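Local coordinates for protein arylsulfatase (PDB 7AJ0) that removes sulfate groups from the algal polysaccharide fucoidan, probably by exo-acting hydrolysis, as a calcium-bound sulfatase that assembles into a hexamer, at residues Leu435-His440 with Gln483-Gly488; Trp466-Asn469 with Lys475-Ala478. All coordinates share one frame; numbering follows the deposited sequence.

In the fold
Both contacts are buried and use neighbouring strands of one four-stranded antiparallel sheet, 437-440 and 466-469, and contact 2 is nested along the chain within the loop that contact 1 closes. They meet where His440 N is hydrogen-bonded to Trp466 O and where the His440 ring packs on Phe468. Different parts of the loop before helix 489-505 pack on opposite faces of the sheet. Contact 1, on the face of Tyr437, Ile439 and Val467, is an aromatic cluster with the Tyr437 hydroxyl hydrogen-bonded to Asp197 of the second subunit. Contact 2, on the face of Lys438, His440 and Phe468, sets a phenylalanine against a glutamate whose carboxylate joins a charged network. Both sites border other copies of the hexamer.

Contact 1: Leu435-His440 with Gln483-Gly488; sequences LDYKIH and QYFEWG
Strand 437-440 and the irregular loop 483-488 keep their backbones well apart, the nearest CA atoms, of Tyr437 and Phe485, being 9.0 Å from each other, and aromatic side chains bridge the interval. The Tyr437 and Phe485 rings form an offset stack, centroids 4.5 Å apart and planes at 25°. Phe485 leads with one corner: its CE1 lies over the centre of the tyrosine ring and comes within 3.6 Å of Tyr437 CG, while its CZ reaches back toward the tyrosine CB. With CG anti to the backbone N (chi1 -158°), Phe485 is carried out of the loop toward the strand. Trp487 meets the outer end of the tyrosine in an offset edge-to-face pair, planes at 83°. There Tyr437 OH lies in the plane of the indole at its edge, 3.6 Å from Trp487 CZ2, which also touches Tyr437 CZ. Phe485 CD1 in turn rests on a face of the indole near its rim, so each of the three rings touches the other two. This aromatic cluster joins the C-terminal four-stranded antiparallel sheet to the loop leading into helix 489-505. Ile439, two residues along the strand and on the same side as Tyr437, adds CG1 at 4.3 Å from Phe485 CE2. Within the loop, Gly488 N donates to Phe485 O at 3.2 Å, a turn that lays Gly488 CA against a face of the phenylalanine ring; a CB there would run into Phe485 CE1. Phe485 also packs on Trp434 and Val467 of the flanking strands. The tyrosine hydroxyl is satisfied beyond the cluster by a hydrogen bond with Asp197 of the second subunit, and Trp487 packs on Gln188 of that same subunit.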
# COMPACT_ATOMS: atom_id res chain seq x y z
N LEU A 435 -16.40 27.46 -6.83
CA LEU A 435 -16.79 27.10 -8.20
C LEU A 435 -16.93 25.58 -8.20
O LEU A 435 -17.68 25.04 -7.36
CB LEU A 435 -15.78 27.67 -9.19
CG LEU A 435 -15.58 29.19 -9.15
CD1 LEU A 435 -14.33 29.60 -9.93
CD2 LEU A 435 -16.81 29.90 -9.70
N ASP A 436 -16.25 24.86 -9.08
CA ASP A 436 -16.28 23.40 -9.09
C ASP A 436 -14.94 22.81 -8.68
O ASP A 436 -14.59 21.70 -9.09
CB ASP A 436 -16.69 22.91 -10.48
CG ASP A 436 -18.04 23.46 -10.92
OD1 ASP A 436 -18.95 23.56 -10.06
OD2 ASP A 436 -18.20 23.80 -12.11
N TYR A 437 -14.19 23.53 -7.84
CA TYR A 437 -12.86 23.13 -7.41
C TYR A 437 -12.88 22.84 -5.91
O TYR A 437 -13.34 23.67 -5.12
CB TYR A 437 -11.83 24.20 -7.74
CG TYR A 437 -11.78 24.53 -9.21
CD1 TYR A 437 -10.95 23.83 -10.07
CD2 TYR A 437 -12.57 25.54 -9.75
CE1 TYR A 437 -10.91 24.12 -11.42
CE2 TYR A 437 -12.54 25.84 -11.10
CZ TYR A 437 -11.70 25.12 -11.93
OH TYR A 437 -11.66 25.42 -13.27
N LYS A 438 -12.37 21.67 -5.54
CA LYS A 438 -12.28 21.23 -4.15
C LYS A 438 -10.83 21.30 -3.72
O LYS A 438 -9.98 20.60 -4.28
CB LYS A 438 -12.83 19.81 -4.02
CG LYS A 438 -12.67 19.17 -2.65
CD LYS A 438 -13.63 19.75 -1.64
CE LYS A 438 -13.60 18.94 -0.35
NZ LYS A 438 -14.03 17.53 -0.54
N ILE A 439 -10.53 22.14 -2.73
CA ILE A 439 -9.17 22.37 -2.25
C ILE A 439 -9.07 21.82 -0.84
O ILE A 439 -9.82 22.24 0.05
CB ILE A 439 -8.79 23.85 -2.30
CG1 ILE A 439 -9.02 24.43 -3.70
CG2 ILE A 439 -7.34 24.05 -1.89
CD1 ILE A 439 -10.35 25.11 -3.87
N HIS A 440 -8.13 20.90 -0.62
CA HIS A 440 -7.91 20.29 0.68
C HIS A 440 -6.64 20.84 1.31
O HIS A 440 -5.57 20.81 0.68
CB HIS A 440 -7.81 18.77 0.58
CG HIS A 440 -9.04 18.10 0.06
ND1 HIS A 440 -9.90 17.40 0.87
CD2 HIS A 440 -9.54 18.01 -1.19
CE1 HIS A 440 -10.89 16.91 0.14
NE2 HIS A 440 -10.69 17.27 -1.11
N GLN A 483 -1.41 22.16 -10.79
CA GLN A 483 -1.03 21.96 -12.18
C GLN A 483 -1.93 22.74 -13.13
O GLN A 483 -1.44 23.34 -14.10
CB GLN A 483 -1.07 20.47 -12.52
CG GLN A 483 -0.28 20.11 -13.77
CD GLN A 483 -0.52 18.69 -14.23
OE1 GLN A 483 -1.36 17.97 -13.68
NE2 GLN A 483 0.22 18.26 -15.25
N TYR A 484 -3.24 22.73 -12.89
CA TYR A 484 -4.20 23.39 -13.76
C TYR A 484 -4.92 24.54 -13.06
O TYR A 484 -5.96 24.99 -13.54
CB TYR A 484 -5.22 22.39 -14.29
CG TYR A 484 -4.63 21.19 -14.97
CD1 TYR A 484 -4.05 21.29 -16.23
CD2 TYR A 484 -4.65 19.94 -14.36
CE1 TYR A 484 -3.51 20.18 -16.86
CE2 TYR A 484 -4.11 18.83 -14.99
CZ TYR A 484 -3.54 18.95 -16.23
OH TYR A 484 -3.00 17.85 -16.85
N PHE A 485 -4.39 25.01 -11.94
CA PHE A 485 -5.12 25.92 -11.06
C PHE A 485 -4.21 27.01 -10.50
O PHE A 485 -4.47 27.52 -9.41
CB PHE A 485 -5.78 25.13 -9.93
CG PHE A 485 -6.95 25.83 -9.28
CD1 PHE A 485 -8.01 26.29 -10.04
CD2 PHE A 485 -6.99 25.99 -7.91
CE1 PHE A 485 -9.08 26.93 -9.44
CE2 PHE A 485 -8.06 26.63 -7.30
CZ PHE A 485 -9.11 27.09 -8.07
N GLU A 486 -3.16 27.37 -11.23
CA GLU A 486 -2.29 28.45 -10.77
C GLU A 486 -3.04 29.78 -10.74
O GLU A 486 -2.81 30.61 -9.85
CB GLU A 486 -1.05 28.56 -11.66
CG GLU A 486 -0.02 27.47 -11.43
CD GLU A 486 1.32 27.79 -12.09
OE1 GLU A 486 1.44 28.86 -12.72
OE2 GLU A 486 2.25 26.97 -11.97
N TRP A 487 -3.93 30.00 -11.71
CA TRP A 487 -4.70 31.24 -11.73
C TRP A 487 -5.64 31.33 -10.53
O TRP A 487 -5.96 32.44 -10.09
CB TRP A 487 -5.49 31.34 -13.03
CG TRP A 487 -6.38 30.16 -13.28
CD1 TRP A 487 -6.10 29.08 -14.07
CD2 TRP A 487 -7.69 29.94 -12.74
NE1 TRP A 487 -7.16 28.20 -14.05
CE2 TRP A 487 -8.14 28.70 -13.25
CE3 TRP A 487 -8.52 30.67 -11.89
CZ2 TRP A 487 -9.39 28.18 -12.92
CZ3 TRP A 487 -9.76 30.14 -11.56
CH2 TRP A 487 -10.18 28.91 -12.08
N GLY A 488 -6.08 30.20 -9.99
CA GLY A 488 -7.08 30.20 -8.95
C GLY A 488 -6.55 29.90 -7.56
O GLY A 488 -7.19 30.25 -6.56

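Contact 2: Trp466-Asn469 with Lys475-Ala478; sequences WVFN and KEMA
With CG anti to the carbonyl carbon in both residues (chi1 -57° in Phe468, -66° in Glu476), the phenylalanine ring reaches from its strand to the loop and the glutamate chain passes across it at about a right angle. Glu476 CB sits over the middle of the ring, 3.8 Å from the centroid and 12° off the normal, a CH-pi contact. Glu476 CG follows toward the near end of the ring, 3.9 Å from Phe468 CG. The loop backbone curls round the far end, where Phe468 CE2 lies 3.4 Å from Ala478 C and Ala478 N is at the ring edge, in plane. Beyond the ring, Glu476 OE1 accepts a hydrogen bond from His440 NE2 and forms a salt bridge with Lys438 NZ, while Glu476 OE2 accepts from Glu350 N. Cut back to an alanine, Phe468 would probably leave a gap under Glu476 CB and beside the His440 ring, that imidazole then less firmly placed for its bond to Glu476. Ala478 O is hydrogen-bonded to Arg450 of the third subunit. Here the small C-terminal antiparallel sheet of the sulfatase fold has its outermost strand of this chain, 466-469, covered by the loop that follows it.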
# COMPACT_ATOMS: atom_id res chain seq x y z
N TRP A 466 -4.18 20.02 -1.92
CA TRP A 466 -4.74 19.14 -2.92
C TRP A 466 -5.91 19.82 -3.61
O TRP A 466 -6.71 20.52 -2.97
CB TRP A 466 -5.21 17.83 -2.29
CG TRP A 466 -4.10 16.99 -1.73
CD1 TRP A 466 -2.85 17.40 -1.38
CD2 TRP A 466 -4.14 15.58 -1.47
NE1 TRP A 466 -2.12 16.34 -0.91
CE2 TRP A 466 -2.89 15.21 -0.95
CE3 TRP A 466 -5.12 14.60 -1.62
CZ2 TRP A 466 -2.58 13.90 -0.59
CZ3 TRP A 466 -4.82 13.30 -1.26
CH2 TRP A 466 -3.56 12.96 -0.75
N VAL A 467 -6.01 19.64 -4.92
CA VAL A 467 -7.06 20.26 -5.72
C VAL A 467 -7.68 19.21 -6.63
O VAL A 467 -6.96 18.48 -7.33
CB VAL A 467 -6.54 21.44 -6.55
CG1 VAL A 467 -7.65 22.02 -7.41
CG2 VAL A 467 -5.96 22.52 -5.64
N PHE A 468 -9.00 19.12 -6.62
CA PHE A 468 -9.77 18.28 -7.52
C PHE A 468 -10.77 19.15 -8.26
O PHE A 468 -11.56 19.87 -7.62
CB PHE A 468 -10.52 17.17 -6.78
CG PHE A 468 -9.63 16.29 -5.95
CD1 PHE A 468 -9.33 16.62 -4.64
CD2 PHE A 468 -9.13 15.11 -6.47
CE1 PHE A 468 -8.52 15.81 -3.87
CE2 PHE A 468 -8.32 14.29 -5.70
CZ PHE A 468 -8.02 14.64 -4.40
N ASN A 469 -10.75 19.11 -9.58
CA ASN A 469 -11.86 19.65 -10.38
C ASN A 469 -13.01 18.67 -10.26
O ASN A 469 -13.00 17.60 -10.86
CB ASN A 469 -11.44 19.85 -11.83
CG ASN A 469 -12.56 20.45 -12.68
OD1 ASN A 469 -13.74 20.18 -12.46
ND2 ASN A 469 -12.18 21.27 -13.65
N LYS A 475 -14.99 11.73 -7.95
CA LYS A 475 -14.64 10.72 -6.96
C LYS A 475 -13.30 10.99 -6.30
O LYS A 475 -12.84 10.15 -5.51
CB LYS A 475 -14.64 9.33 -7.62
CG LYS A 475 -15.96 8.99 -8.32
CD LYS A 475 -16.08 7.50 -8.61
CE LYS A 475 -15.02 7.01 -9.59
NZ LYS A 475 -15.19 5.56 -9.88
N GLU A 476 -12.67 12.12 -6.59
CA GLU A 476 -11.44 12.56 -5.93
C GLU A 476 -10.40 11.44 -5.91
O GLU A 476 -9.85 11.09 -4.86
CB GLU A 476 -11.74 13.06 -4.52
CG GLU A 476 -12.59 14.32 -4.47
CD GLU A 476 -13.02 14.68 -3.06
OE1 GLU A 476 -12.56 15.71 -2.54
OE2 GLU A 476 -13.81 13.92 -2.46
N MET A 477 -10.11 10.90 -7.09
CA MET A 477 -9.23 9.74 -7.18
C MET A 477 -7.76 10.12 -7.13
O MET A 477 -6.95 9.38 -6.55
CB MET A 477 -9.54 8.96 -8.46
CG MET A 477 -10.94 8.39 -8.50
SD MET A 477 -11.38 7.72 -10.11
CE MET A 477 -10.25 6.33 -10.21
N ALA A 478 -7.38 11.25 -7.71
CA ALA A 478 -5.98 11.67 -7.69
C ALA A 478 -5.90 13.18 -7.87
O ALA A 478 -6.42 13.73 -8.84
CB ALA A 478 -5.17 10.96 -8.78